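Local coordinates for probable aminotransferase (Pseudomonas aeruginosa, PDB 5YKR), which is a probable aminotransferase of the class-III family, a pyridoxal-phosphate protein whose cofactor is covalently attached in the crystal, at residues A[211-225]-A[245-259]. Residues are numbered along the deposited sequence; the frame is centred on the assembly and turned at random.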
loop_
_atom_site.group_PDB
_atom_site.type_symbol
_atom_site.label_atom_id
_atom_site.label_comp_id
_atom_site.label_asym_id
_atom_site.label_seq_id
_atom_site.Cartn_x
_atom_site.Cartn_y
_atom_site.Cartn_z
ATOM N N LEU A 211 -25.202 -12.465 14.692
ATOM C CA LEU A 211 -24.096 -13.108 13.994
ATOM C C LEU A 211 -24.473 -14.517 13.530
ATOM O O LEU A 211 -24.202 -14.881 12.388
ATOM C CB LEU A 211 -22.858 -13.156 14.888
ATOM C CG LEU A 211 -21.648 -13.770 14.218
ATOM C CD1 LEU A 211 -21.188 -12.960 13.015
ATOM C CD2 LEU A 211 -20.546 -13.804 15.274
ATOM N N GLU A 212 -25.169 -15.272 14.389
ATOM C CA GLU A 212 -25.648 -16.605 14.011
ATOM C C GLU A 212 -26.555 -16.541 12.774
ATOM O O GLU A 212 -26.386 -17.313 11.812
ATOM C CB GLU A 212 -26.356 -17.252 15.201
ATOM C CG GLU A 212 -27.119 -18.523 14.897
ATOM C CD GLU A 212 -26.317 -19.672 14.374
ATOM O OE1 GLU A 212 -25.321 -19.942 15.031
ATOM O OE2 GLU A 212 -26.704 -20.340 13.340
ATOM N N ALA A 213 -27.498 -15.596 12.812
ATOM C CA ALA A 213 -28.421 -15.458 11.682
ATOM C C ALA A 213 -27.694 -15.135 10.365
ATOM O O ALA A 213 -28.024 -15.649 9.287
ATOM C CB ALA A 213 -29.490 -14.414 11.956
ATOM N N ALA A 214 -26.671 -14.295 10.454
ATOM C CA ALA A 214 -25.875 -13.972 9.265
ATOM C C ALA A 214 -25.098 -15.177 8.714
ATOM O O ALA A 214 -25.126 -15.448 7.531
ATOM C CB ALA A 214 -24.902 -12.837 9.582
ATOM N N LEU A 215 -24.394 -15.886 9.600
ATOM C CA LEU A 215 -23.579 -17.027 9.169
ATOM C C LEU A 215 -24.408 -18.205 8.655
ATOM O O LEU A 215 -23.953 -18.951 7.784
ATOM C CB LEU A 215 -22.661 -17.505 10.293
ATOM C CG LEU A 215 -21.705 -16.476 10.861
ATOM C CD1 LEU A 215 -20.785 -17.135 11.893
ATOM C CD2 LEU A 215 -20.907 -15.746 9.801
ATOM N N ALA A 216 -25.639 -18.330 9.171
ATOM C CA ALA A 216 -26.482 -19.469 8.819
ATOM C C ALA A 216 -26.876 -19.500 7.346
ATOM O O ALA A 216 -27.282 -20.533 6.823
ATOM C CB ALA A 216 -27.751 -19.496 9.697
ATOM N N HIS A 217 -26.761 -18.372 6.652
ATOM C CA HIS A 217 -27.025 -18.369 5.200
ATOM C C HIS A 217 -26.059 -19.251 4.419
ATOM O O HIS A 217 -26.340 -19.618 3.283
ATOM C CB HIS A 217 -27.042 -16.965 4.606
ATOM C CG HIS A 217 -28.075 -16.091 5.211
ATOM N ND1 HIS A 217 -29.418 -16.166 4.890
ATOM C CD2 HIS A 217 -27.974 -15.198 6.222
ATOM C CE1 HIS A 217 -30.066 -15.275 5.620
ATOM N NE2 HIS A 217 -29.233 -14.679 6.432
ATOM N N GLY A 218 -24.881 -19.537 4.979
ATOM C CA GLY A 218 -23.973 -20.459 4.307
ATOM C C GLY A 218 -23.106 -19.817 3.256
ATOM O O GLY A 218 -22.415 -20.526 2.540
ATOM N N ASP A 219 -23.131 -18.483 3.153
ATOM C CA ASP A 219 -22.445 -17.758 2.090
ATOM C C ASP A 219 -21.365 -16.811 2.611
ATOM O O ASP A 219 -20.904 -15.941 1.841
ATOM C CB ASP A 219 -23.413 -16.952 1.205
ATOM C CG ASP A 219 -24.241 -15.951 1.960
ATOM O OD1 ASP A 219 -24.061 -15.733 3.165
ATOM O OD2 ASP A 219 -25.126 -15.360 1.300
ATOM N N VAL A 220 -20.933 -17.008 3.863
ATOM C CA VAL A 220 -19.952 -16.107 4.491
ATOM C C VAL A 220 -18.561 -16.787 4.462
ATOM O O VAL A 220 -18.353 -17.837 5.052
ATOM C CB VAL A 220 -20.346 -15.752 5.913
ATOM C CG1 VAL A 220 -19.259 -14.892 6.545
ATOM C CG2 VAL A 220 -21.693 -14.993 5.898
ATOM N N ALA A 221 -17.626 -16.150 3.778
ATOM C CA ALA A 221 -16.252 -16.610 3.708
ATOM C C ALA A 221 -15.483 -16.289 5.001
ATOM O O ALA A 221 -14.603 -17.079 5.427
ATOM C CB ALA A 221 -15.555 -15.983 2.534
ATOM N N ALA A 222 -15.746 -15.143 5.592
ATOM C CA ALA A 222 -14.972 -14.671 6.744
ATOM C C ALA A 222 -15.767 -13.660 7.574
ATOM O O ALA A 222 -16.607 -12.936 7.018
ATOM C CB ALA A 222 -13.673 -14.047 6.289
ATOM N N VAL A 223 -15.376 -13.578 8.852
ATOM C CA VAL A 223 -15.714 -12.474 9.721
ATOM C C VAL A 223 -14.429 -11.669 9.894
ATOM O O VAL A 223 -13.407 -12.230 10.313
ATOM C CB VAL A 223 -16.230 -12.928 11.110
ATOM C CG1 VAL A 223 -16.408 -11.745 12.030
ATOM C CG2 VAL A 223 -17.528 -13.710 10.978
ATOM N N LEU A 224 -14.484 -10.380 9.622
ATOM C CA LEU A 224 -13.350 -9.457 9.785
ATOM C C LEU A 224 -13.690 -8.511 10.938
ATOM O O LEU A 224 -14.759 -7.830 10.894
ATOM C CB LEU A 224 -13.098 -8.627 8.513
ATOM C CG LEU A 224 -12.063 -7.504 8.564
ATOM C CD1 LEU A 224 -10.680 -8.020 8.985
ATOM C CD2 LEU A 224 -11.967 -6.830 7.242
ATOM N N THR A 225 -12.828 -8.434 11.953
ATOM C CA THR A 225 -13.121 -7.576 13.108
ATOM C C THR A 225 -11.861 -7.196 13.875
ATOM O O THR A 225 -10.920 -8.000 13.975
ATOM C CB THR A 225 -14.115 -8.242 14.069
ATOM O OG1 THR A 225 -14.560 -7.304 15.078
ATOM C CG2 THR A 225 -13.559 -9.512 14.720
ATOM N N LEU A 245 -18.147 -15.756 19.413
ATOM C CA LEU A 245 -17.636 -15.463 18.092
ATOM C C LEU A 245 -16.793 -16.621 17.577
ATOM O O LEU A 245 -16.904 -17.033 16.417
ATOM C CB LEU A 245 -16.853 -14.141 18.132
ATOM C CG LEU A 245 -16.059 -13.758 16.857
ATOM C CD1 LEU A 245 -16.989 -13.598 15.663
ATOM C CD2 LEU A 245 -15.323 -12.457 17.143
ATOM N N ARG A 246 -15.904 -17.118 18.424
ATOM C CA ARG A 246 -15.037 -18.216 18.007
ATOM C C ARG A 246 -15.849 -19.481 17.752
ATOM O O ARG A 246 -15.584 -20.190 16.801
ATOM C CB ARG A 246 -13.927 -18.439 19.032
ATOM C CG ARG A 246 -13.024 -19.609 18.763
ATOM C CD ARG A 246 -12.096 -19.403 17.568
ATOM N NE ARG A 246 -12.791 -19.506 16.277
ATOM C CZ ARG A 246 -12.183 -19.597 15.101
ATOM N NH1 ARG A 246 -10.853 -19.523 15.027
ATOM N NH2 ARG A 246 -12.888 -19.755 13.992
ATOM N N GLU A 247 -16.801 -19.774 18.649
ATOM C CA GLU A 247 -17.615 -20.964 18.501
ATOM C C GLU A 247 -18.469 -20.933 17.221
ATOM O O GLU A 247 -18.521 -21.922 16.482
ATOM C CB GLU A 247 -18.420 -21.241 19.775
ATOM C CG GLU A 247 -19.141 -22.605 19.784
ATOM C CD GLU A 247 -20.462 -22.638 19.003
ATOM O OE1 GLU A 247 -21.157 -21.583 18.895
ATOM O OE2 GLU A 247 -20.830 -23.702 18.475
ATOM N N LEU A 248 -19.155 -19.805 16.974
ATOM C CA LEU A 248 -20.020 -19.689 15.795
ATOM C C LEU A 248 -19.237 -19.819 14.489
ATOM O O LEU A 248 -19.688 -20.465 13.565
ATOM C CB LEU A 248 -20.755 -18.340 15.821
ATOM C CG LEU A 248 -21.948 -18.212 16.798
ATOM C CD1 LEU A 248 -22.455 -16.812 16.858
ATOM C CD2 LEU A 248 -23.036 -19.097 16.354
ATOM N N THR A 249 -18.070 -19.158 14.427
ATOM C CA THR A 249 -17.310 -19.248 13.217
ATOM C C THR A 249 -16.775 -20.671 13.001
ATOM O O THR A 249 -16.779 -21.175 11.876
ATOM C CB THR A 249 -16.170 -18.195 13.168
ATOM O OG1 THR A 249 -15.358 -18.264 14.343
ATOM C CG2 THR A 249 -16.717 -16.768 12.972
ATOM N N ARG A 250 -16.372 -21.357 14.080
ATOM C CA ARG A 250 -16.002 -22.772 13.931
ATOM C C ARG A 250 -17.148 -23.626 13.415
ATOM O O ARG A 250 -16.972 -24.407 12.451
ATOM C CB ARG A 250 -15.488 -23.334 15.230
ATOM C CG ARG A 250 -14.056 -22.951 15.380
ATOM C CD ARG A 250 -13.573 -23.251 16.751
ATOM N NE ARG A 250 -12.151 -23.004 16.841
ATOM C CZ ARG A 250 -11.505 -22.878 17.995
ATOM N NH1 ARG A 250 -12.158 -22.934 19.167
ATOM N NH2 ARG A 250 -10.189 -22.638 17.987
ATOM N N ARG A 251 -18.325 -23.424 13.999
ATOM C CA ARG A 251 -19.470 -24.273 13.687
ATOM C C ARG A 251 -19.895 -24.118 12.236
ATOM O O ARG A 251 -20.242 -25.085 11.566
ATOM C CB ARG A 251 -20.593 -23.963 14.655
ATOM C CG ARG A 251 -21.849 -24.800 14.396
ATOM C CD ARG A 251 -22.697 -25.027 15.606
ATOM N NE ARG A 251 -22.820 -23.870 16.478
ATOM C CZ ARG A 251 -23.693 -22.880 16.376
ATOM N NH1 ARG A 251 -24.611 -22.837 15.404
ATOM N NH2 ARG A 251 -23.648 -21.924 17.288
ATOM N N HIS A 252 -19.762 -22.894 11.727
ATOM C CA HIS A 252 -20.142 -22.589 10.345
ATOM C C HIS A 252 -18.959 -22.634 9.350
ATOM O O HIS A 252 -19.139 -22.315 8.154
ATOM C CB HIS A 252 -20.840 -21.218 10.290
ATOM C CG HIS A 252 -22.174 -21.189 10.928
ATOM N ND1 HIS A 252 -22.379 -20.801 12.227
ATOM C CD2 HIS A 252 -23.374 -21.527 10.433
ATOM C CE1 HIS A 252 -23.669 -20.906 12.504
ATOM N NE2 HIS A 252 -24.286 -21.331 11.431
ATOM N N ASP A 253 -17.772 -23.053 9.817
ATOM C CA ASP A 253 -16.547 -23.125 8.999
ATOM C C ASP A 253 -16.326 -21.791 8.270
ATOM O O ASP A 253 -16.130 -21.722 7.045
ATOM C CB ASP A 253 -16.631 -24.255 7.996
ATOM C CG ASP A 253 -15.353 -24.493 7.235
ATOM O OD1 ASP A 253 -14.302 -24.423 7.857
ATOM O OD2 ASP A 253 -15.409 -24.718 6.018
ATOM N N VAL A 254 -16.368 -20.741 9.088
ATOM C CA VAL A 254 -16.153 -19.375 8.648
ATOM C C VAL A 254 -14.814 -18.872 9.240
ATOM O O VAL A 254 -14.591 -19.015 10.423
ATOM C CB VAL A 254 -17.298 -18.450 9.080
ATOM C CG1 VAL A 254 -16.950 -16.993 8.838
ATOM C CG2 VAL A 254 -18.597 -18.843 8.342
ATOM N N ALA A 255 -13.943 -18.296 8.402
ATOM C CA ALA A 255 -12.673 -17.750 8.892
ATOM C C ALA A 255 -12.887 -16.590 9.831
ATOM O O ALA A 255 -13.668 -15.690 9.516
ATOM C CB ALA A 255 -11.790 -17.341 7.726
ATOM N N LEU A 256 -12.124 -16.555 10.921
ATOM C CA LEU A 256 -12.158 -15.457 11.872
ATOM C C LEU A 256 -10.853 -14.657 11.692
ATOM O O LEU A 256 -9.747 -15.173 11.992
ATOM C CB LEU A 256 -12.250 -15.978 13.314
ATOM C CG LEU A 256 -12.231 -14.929 14.408
ATOM C CD1 LEU A 256 -13.328 -13.919 14.224
ATOM C CD2 LEU A 256 -12.277 -15.624 15.781
ATOM N N ILE A 257 -10.998 -13.428 11.194
ATOM C CA ILE A 257 -9.856 -12.546 10.947
ATOM C C ILE A 257 -9.856 -11.467 12.018
ATOM O O ILE A 257 -10.813 -10.673 12.118
ATOM C CB ILE A 257 -9.946 -11.852 9.570
ATOM C CG1 ILE A 257 -10.217 -12.852 8.438
ATOM C CG2 ILE A 257 -8.674 -11.012 9.337
ATOM C CD1 ILE A 257 -10.696 -12.167 7.185
ATOM N N ILE A 258 -8.752 -11.424 12.788
ATOM C CA ILE A 258 -8.613 -10.476 13.896
ATOM C C ILE A 258 -7.586 -9.421 13.471
ATOM O O ILE A 258 -6.421 -9.722 13.203
ATOM C CB ILE A 258 -8.197 -11.178 15.192
ATOM C CG1 ILE A 258 -9.259 -12.227 15.600
ATOM C CG2 ILE A 258 -7.955 -10.171 16.279
ATOM C CD1 ILE A 258 -10.590 -11.687 15.924
ATOM N N ASP A 259 -8.056 -8.179 13.369
ATOM C CA ASP A 259 -7.281 -7.018 12.935
ATOM C C ASP A 259 -6.829 -6.232 14.167
ATOM O O ASP A 259 -7.628 -5.586 14.844
ATOM C CB ASP A 259 -8.139 -6.129 12.015
ATOM C CG ASP A 259 -7.401 -4.939 11.460
ATOM O OD1 ASP A 259 -6.253 -4.645 11.855
ATOM O OD2 ASP A 259 -8.054 -4.240 10.588
HETATM O O HOH W 1 -13.962 -19.729 5.262
#
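Leu211 pushes CD2 between two leucines of helix 245-251, 3.6 Å from Leu245 CD1 and slightly farther from Leu248 CD1, where the two neighbouring helices run side by side with their axes 16° from parallel. On the solvent side of the helix pair the contact turns polar. The bend of Glu212 at chi2 (61°) turns the end of its chain towards helix 245-251, where OE1 is modelled 3.0 Å from Arg251 NH1, a salt bridge whose exact geometry is doubtful. Arg251 also grips Glu247 side-on through NE and NH2. Leu215 sets CB over one face of the His252 ring, 3.9 Å from its centroid, a CH-pi contact. That ring's rotation is fixed by ND1, which donates to Leu248 O at 3.0 Å. The CD2 methyl of Leu215 reaches Val254 CG2. Past the turn at Gly218, Val220 CG1 meets Val254 CG1, and strand 220-225 then pairs with strand 255-259 in parallel. Ala221 O accepts from Ala255 N and from a water. Ala222 CB touches Ile257 CD1 on the face covered by helix 139-154. Val223 bonds through N to Ala255 O and through O to Ile257 N, both 2.8 Å and nearly straight, and on the other face its CG2 rests on Thr249 CG2 at 3.7 Å, beneath helix 245-251. Leu224 CD1 returns to the first face, against Ile257 CG2. Thr225 closes the pairing, its O accepting from Asp259 N at 2.9 Å; the Asp259 carboxylate is hydrogen-bonded by OD1 with Thr261 OG1 and by OD2 with His167 ND1. Strand 220-225, helix 241-251 and strand 255-259 thus form a beta-alpha-beta crossover within the mixed seven-stranded sheet of the large domain characteristic of fold-type I pyridoxal-phosphate enzymes.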